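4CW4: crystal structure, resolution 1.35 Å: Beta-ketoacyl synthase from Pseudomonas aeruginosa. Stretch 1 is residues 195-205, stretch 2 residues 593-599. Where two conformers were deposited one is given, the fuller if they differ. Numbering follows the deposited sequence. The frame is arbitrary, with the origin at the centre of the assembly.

Stretch 1, residues 195-205: SVVAATDAIRS
Stretch 2, residues 593-599: DLEIIYN

A segment without regular secondary structure often leaves backbone groups for neighbours to bond, and a nearby helix can supply partners from one face. The Pseudomonas aeruginosa beta-ketoacyl synthase gives a compact example, joining residues at least 390 positions apart in one chain and burying 455 Å² in total.

Stretch 1 is helical from Ser195, continuing a helix begun earlier, with phi/psi near -65/-43 and i to i+4 bonds such as Arg204 N to Thr200 O (2.9 Å). Stretch 2 is irregular: Leu594 lies at -98/-20, Glu595 at 38/68, and Ile596, Ile597 and Tyr598 are extended at -65/134, -87/121 and -150/92. The register runs in opposite senses, the segment crossing the helix obliquely. Val196 CA lies 7.3 Å from Tyr598 CA, and Thr200 CA 5.8 Å from Ile596 CA. The spacing of four places Val196, Thr200 and Arg204 on one helix face, their CA-to-CB bonds all toward stretch 2, whereas Ala198 points away.

Polar contacts engage the backbone of the irregular segment. Ile597 N donates to Thr200 OG1 at 3.0 Å, nearly straight at 168°. Thr200 has chi1 m, and its OG1 also gives a weak bond to Val196 O (3.4 Å) within the helix; a short hydroxyl-bearing side chain thus serves both backbones. Thr200 CG2 lies 3.6 Å from Glu595 O. Further along, Arg204 extends with chi1 m (-66°), chi2 and chi3 t, and chi4 -82°. Arg204 NH2 donates to Glu595 O at 2.7 Å (136°), and Arg204 NE makes a weak bond to the same oxygen at 3.2 Å (125°), so one carbonyl receives two donors of the guanidinium. The Glu595 side chain (chi1 t, chi2 p) leads its end away from the helix.

Apolar packing completes the contact. Val196 and Val197, both chi1 t, meet Ile596, whose chi1 and chi2 are both m: Val196 CG1 is 3.6 Å from Ile596 CG2, and Val197 CG1 is 3.9 Å from Ile596 CD1. Although Ile596 starts sideways, its end comes nearer the helix, and its branches reach both buried valines. Val196 CG1 also approaches Tyr598 CD1 at 4.5 Å, the tyrosine having chi1 t and chi2 69°.

Aliphatic groups also flank the charged end of Arg204. Ile597 (chi1 m, chi2 t) lays CD1 over one guanidinium face, with Arg204 NH2 3.4 Å from Ile597 CG1; Glu595 CB covers the opposite face. The group thus donates two bent hydrogen bonds to one carbonyl while carbon packs over its faces, which suits a long, charged side chain that remains partly exposed.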

# COMPACT_ATOMS: atom_id res chain seq x y z
N SER A 195 1.78 2.86 -15.80
CA SER A 195 0.65 3.57 -15.22
C SER A 195 0.32 4.80 -16.04
O SER A 195 -0.84 5.08 -16.33
CB SER A 195 0.93 3.98 -13.76
OG SER A 195 -0.23 4.55 -13.18
N VAL A 196 1.34 5.57 -16.41
CA VAL A 196 1.14 6.79 -17.19
C VAL A 196 0.49 6.45 -18.54
O VAL A 196 -0.47 7.08 -18.97
CB VAL A 196 2.48 7.55 -17.36
CG1 VAL A 196 2.41 8.63 -18.44
CG2 VAL A 196 2.93 8.13 -16.02
N VAL A 197 1.02 5.43 -19.20
CA VAL A 197 0.52 5.06 -20.53
C VAL A 197 -0.90 4.46 -20.47
O VAL A 197 -1.76 4.78 -21.31
CB VAL A 197 1.53 4.14 -21.25
CG1 VAL A 197 0.99 3.61 -22.52
CG2 VAL A 197 2.83 4.91 -21.48
N ALA A 198 -1.15 3.62 -19.47
CA ALA A 198 -2.48 3.06 -19.27
C ALA A 198 -3.50 4.12 -18.90
O ALA A 198 -4.65 4.06 -19.33
CB ALA A 198 -2.43 1.97 -18.21
N ALA A 199 -3.12 5.06 -18.04
CA ALA A 199 -4.07 6.07 -17.61
C ALA A 199 -4.54 6.90 -18.79
O ALA A 199 -5.72 7.24 -18.89
CB ALA A 199 -3.49 6.95 -16.51
N THR A 200 -3.62 7.25 -19.68
CA THR A 200 -4.00 8.04 -20.84
C THR A 200 -5.01 7.26 -21.68
O THR A 200 -6.01 7.81 -22.11
CB THR A 200 -2.81 8.44 -21.72
OG1 THR A 200 -1.95 9.33 -21.01
CG2 THR A 200 -3.29 9.12 -23.00
N ASP A 201 -4.72 5.98 -21.92
CA ASP A 201 -5.65 5.14 -22.71
C ASP A 201 -7.05 5.17 -22.09
O ASP A 201 -8.05 5.40 -22.79
CB ASP A 201 -5.11 3.71 -22.78
CG ASP A 201 -5.90 2.82 -23.71
OD1 ASP A 201 -6.29 3.26 -24.82
OD2 ASP A 201 -6.15 1.67 -23.32
N ALA A 202 -7.14 4.99 -20.77
CA ALA A 202 -8.45 5.00 -20.10
C ALA A 202 -9.18 6.34 -20.24
O ALA A 202 -10.39 6.38 -20.52
CB ALA A 202 -8.30 4.63 -18.63
N ILE A 203 -8.48 7.45 -20.04
CA ILE A 203 -9.10 8.77 -20.08
C ILE A 203 -9.57 9.09 -21.48
O ILE A 203 -10.65 9.62 -21.68
CB ILE A 203 -8.08 9.83 -19.59
CG1 ILE A 203 -7.82 9.64 -18.10
CG2 ILE A 203 -8.54 11.25 -19.91
CD1 ILE A 203 -9.04 9.88 -17.21
N ARG A 204 -8.75 8.78 -22.48
CA ARG A 204 -9.11 9.09 -23.85
C ARG A 204 -10.23 8.19 -24.37
O ARG A 204 -10.95 8.56 -25.30
CB ARG A 204 -7.89 8.99 -24.77
CG ARG A 204 -6.82 10.04 -24.49
CD ARG A 204 -5.76 10.09 -25.55
NE ARG A 204 -4.68 11.00 -25.19
CZ ARG A 204 -4.72 12.32 -25.37
NH1 ARG A 204 -5.79 12.90 -25.92
NH2 ARG A 204 -3.68 13.06 -25.01
N SER A 205 -10.39 7.01 -23.78
CA SER A 205 -11.46 6.09 -24.18
C SER A 205 -12.83 6.64 -23.84
O SER A 205 -13.81 6.16 -24.37
CB SER A 205 -11.32 4.73 -23.50
OG SER A 205 -11.80 4.75 -22.15
N ASP A 593 -0.82 6.33 -32.64
CA ASP A 593 -0.85 7.73 -32.24
C ASP A 593 -1.58 7.84 -30.91
O ASP A 593 -2.78 8.04 -30.87
CB ASP A 593 -1.58 8.51 -33.34
CG ASP A 593 -1.61 10.01 -33.11
OD1 ASP A 593 -0.98 10.51 -32.16
OD2 ASP A 593 -2.26 10.70 -33.92
N LEU A 594 -0.83 7.65 -29.82
CA LEU A 594 -1.41 7.45 -28.49
C LEU A 594 -1.45 8.73 -27.65
O LEU A 594 -2.21 8.82 -26.68
CB LEU A 594 -0.63 6.36 -27.75
CG LEU A 594 -0.74 4.96 -28.36
CD1 LEU A 594 0.24 4.00 -27.66
CD2 LEU A 594 -2.17 4.46 -28.25
N GLU A 595 -0.63 9.71 -28.05
CA GLU A 595 -0.50 11.02 -27.38
C GLU A 595 -0.58 10.93 -25.86
O GLU A 595 -1.51 11.41 -25.21
CB GLU A 595 -1.49 12.04 -27.96
CG GLU A 595 -1.14 13.50 -27.65
CD GLU A 595 0.11 14.01 -28.36
OE1 GLU A 595 0.62 13.34 -29.29
OE2 GLU A 595 0.61 15.10 -27.97
N ILE A 596 0.44 10.32 -25.29
CA ILE A 596 0.48 10.09 -23.86
C ILE A 596 0.57 11.43 -23.14
O ILE A 596 1.37 12.30 -23.49
CB ILE A 596 1.69 9.18 -23.49
CG1 ILE A 596 1.58 7.84 -24.22
CG2 ILE A 596 1.78 9.00 -21.99
CD1 ILE A 596 0.28 7.11 -24.04
N ILE A 597 -0.25 11.56 -22.10
CA ILE A 597 -0.27 12.77 -21.29
C ILE A 597 0.78 12.67 -20.19
O ILE A 597 0.73 11.76 -19.37
CB ILE A 597 -1.65 12.96 -20.62
CG1 ILE A 597 -2.76 12.97 -21.70
CG2 ILE A 597 -1.66 14.25 -19.79
CD1 ILE A 597 -4.16 12.71 -21.17
N TYR A 598 1.72 13.60 -20.18
CA TYR A 598 2.74 13.66 -19.14
C TYR A 598 3.11 15.13 -18.97
O TYR A 598 3.99 15.66 -19.66
CB TYR A 598 3.98 12.83 -19.47
CG TYR A 598 5.01 12.84 -18.34
CD1 TYR A 598 4.75 12.20 -17.14
CD2 TYR A 598 6.23 13.49 -18.48
CE1 TYR A 598 5.66 12.22 -16.11
CE2 TYR A 598 7.15 13.51 -17.45
CZ TYR A 598 6.85 12.88 -16.27
OH TYR A 598 7.75 12.88 -15.23
N ASN A 599 2.42 15.78 -18.05
CA ASN A 599 2.43 17.24 -17.94
C ASN A 599 3.37 17.78 -16.86
O ASN A 599 3.06 18.80 -16.21
CB ASN A 599 1.01 17.72 -17.69
CG ASN A 599 0.78 19.14 -18.14
OD1 ASN A 599 1.25 19.55 -19.20
ND2 ASN A 599 0.05 19.91 -17.34